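Local coordinates for enoyl-CoA hydratase/isomerase family protein (Mycobacterium tuberculosis, PDB 4FN7), which probably acts on enoyl-CoA thioesters as a hydratase or isomerase of the crotonase superfamily in lipid metabolism, at residues A48-G53 with V97-G102. Sequence-based numbering, arbitrary orientation.
Sequences ALVITG and VMACTG
Two groups of strand 48-52 meet the carbonyl oxygen of Val97: the backbone N of Ile51 donates a hydrogen bond to it at 3.0 Å, and the CA of Val50 makes a CA-H...O contact at 3.2 Å. Before and after this bond, Val97 N gives its hydrogen to Leu49 O, and Ala99 N binds Ile51 O at 2.8 Å. The strands therefore run parallel, the two short segments differing by 20° in N-to-C direction, with Val50 beside Val97 and Ile51 beside Met98.

Side chains alternate between the two faces of the sheet. Ile51 and Met98 lie side by side and point the same way, the sulfur of Met98 resting 3.7 Å from Ile51 CB. The thioether bends at chi2 (-68°), setting SD beside the branched isoleucine, while CE approaches Ile51 CD1. On the other face lie the beta-branched Val50 and Val97, compact side chains that suit an extended backbone. Farther along, the small Ala99 leaves room for Thr52, whose methyl CG2 sits 3.7 Å from Ala99 CB. The hydroxyl of Thr52 turns instead to Gly53 O, reached in the carbonyl plane on a lone pair, and is also hydrogen-bonded to Ser17 OG. Past the strands, Thr101 OG1, hydrogen-bonded to Asn54 O, comes within 3.1 Å of Gly53 C; a CB there would clash, so the lack of a side chain fits.

These are adjacent central strands of the crotonase-fold sheet: strand 13-18 runs parallel along the edge of 48-52 away from 96-100, 117-120 lies beyond 96-100, helix 184-195 covers Val50 and Val97, and Met98 packs on Leu112 of helix 107-112.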
loop_
_atom_site.group_PDB
_atom_site.type_symbol
_atom_site.label_atom_id
_atom_site.label_comp_id
_atom_site.label_asym_id
_atom_site.label_seq_id
_atom_site.Cartn_x
_atom_site.Cartn_y
_atom_site.Cartn_z
ATOM N N ALA A 48 -23.755 13.968 5.667
ATOM C CA ALA A 48 -22.325 13.961 5.376
ATOM C C ALA A 48 -21.723 15.323 5.696
ATOM O O ALA A 48 -22.443 16.319 5.800
ATOM C CB ALA A 48 -22.070 13.589 3.922
ATOM N N LEU A 49 -20.403 15.350 5.882
ATOM C CA LEU A 49 -19.674 16.589 6.136
ATOM C C LEU A 49 -18.809 16.919 4.943
ATOM O O LEU A 49 -18.222 16.021 4.335
ATOM C CB LEU A 49 -18.705 16.451 7.311
ATOM C CG LEU A 49 -19.074 15.986 8.706
ATOM C CD1 LEU A 49 -17.892 16.239 9.625
ATOM C CD2 LEU A 49 -20.289 16.734 9.186
ATOM N N VAL A 50 -18.711 18.205 4.647
ATOM C CA VAL A 50 -17.688 18.731 3.765
ATOM C C VAL A 50 -16.860 19.709 4.576
ATOM O O VAL A 50 -17.400 20.596 5.232
ATOM C CB VAL A 50 -18.302 19.470 2.574
ATOM C CG1 VAL A 50 -17.210 20.162 1.759
ATOM C CG2 VAL A 50 -19.103 18.516 1.716
ATOM N N ILE A 51 -15.545 19.530 4.547
ATOM C CA ILE A 51 -14.628 20.458 5.199
ATOM C C ILE A 51 -13.752 21.108 4.137
ATOM O O ILE A 51 -13.125 20.412 3.332
ATOM C CB ILE A 51 -13.763 19.749 6.267
ATOM C CG1 ILE A 51 -14.659 19.251 7.408
ATOM C CG2 ILE A 51 -12.694 20.695 6.801
ATOM C CD1 ILE A 51 -13.971 18.292 8.356
ATOM N N THR A 52 -13.707 22.437 4.136
ATOM C CA THR A 52 -12.940 23.177 3.138
ATOM C C THR A 52 -11.916 24.085 3.797
ATOM O O THR A 52 -12.000 24.358 4.996
ATOM C CB THR A 52 -13.844 24.086 2.263
ATOM O OG1 THR A 52 -13.992 25.378 2.877
ATOM C CG2 THR A 52 -15.228 23.460 2.042
ATOM N N GLY A 53 -10.953 24.547 3.003
ATOM C CA GLY A 53 -10.083 25.636 3.409
ATOM C C GLY A 53 -10.582 26.955 2.844
ATOM O O GLY A 53 -11.789 27.137 2.613
ATOM N N VAL A 97 -16.067 14.502 3.489
ATOM C CA VAL A 97 -15.410 14.847 2.235
ATOM C C VAL A 97 -14.598 16.111 2.412
ATOM O O VAL A 97 -15.110 17.123 2.875
ATOM C CB VAL A 97 -16.426 15.044 1.087
ATOM C CG1 VAL A 97 -15.702 15.320 -0.226
ATOM C CG2 VAL A 97 -17.310 13.817 0.954
ATOM N N MET A 98 -13.320 16.041 2.045
ATOM C CA MET A 98 -12.435 17.188 2.160
ATOM C C MET A 98 -12.357 17.929 0.840
ATOM O O MET A 98 -12.073 17.329 -0.194
ATOM C CB MET A 98 -11.029 16.742 2.565
ATOM C CG MET A 98 -10.968 16.003 3.875
ATOM S SD MET A 98 -11.345 17.090 5.252
ATOM C CE MET A 98 -11.194 15.941 6.627
ATOM N N ALA A 99 -12.605 19.235 0.893
ATOM C CA ALA A 99 -12.380 20.130 -0.233
ATOM C C ALA A 99 -11.047 20.828 -0.021
ATOM O O ALA A 99 -10.961 21.829 0.691
ATOM C CB ALA A 99 -13.500 21.150 -0.330
ATOM N N CYS A 100 -10.004 20.269 -0.626
ATOM C CA CYS A 100 -8.662 20.806 -0.503
ATOM C C CYS A 100 -8.518 21.998 -1.443
ATOM O O CYS A 100 -8.257 21.830 -2.632
ATOM C CB CYS A 100 -7.656 19.716 -0.856
ATOM S SG CYS A 100 -5.974 20.078 -0.378
ATOM N N THR A 101 -8.703 23.200 -0.902
ATOM C CA THR A 101 -8.878 24.404 -1.707
ATOM C C THR A 101 -7.572 25.168 -1.900
ATOM O O THR A 101 -7.537 26.239 -2.510
ATOM C CB THR A 101 -9.922 25.324 -1.055
ATOM O OG1 THR A 101 -9.635 25.452 0.344
ATOM C CG2 THR A 101 -11.319 24.737 -1.216
ATOM N N GLY A 102 -6.501 24.598 -1.364
ATOM C CA GLY A 102 -5.162 25.121 -1.528
ATOM C C GLY A 102 -4.222 24.102 -0.926
ATOM O O GLY A 102 -4.601 22.961 -0.680
#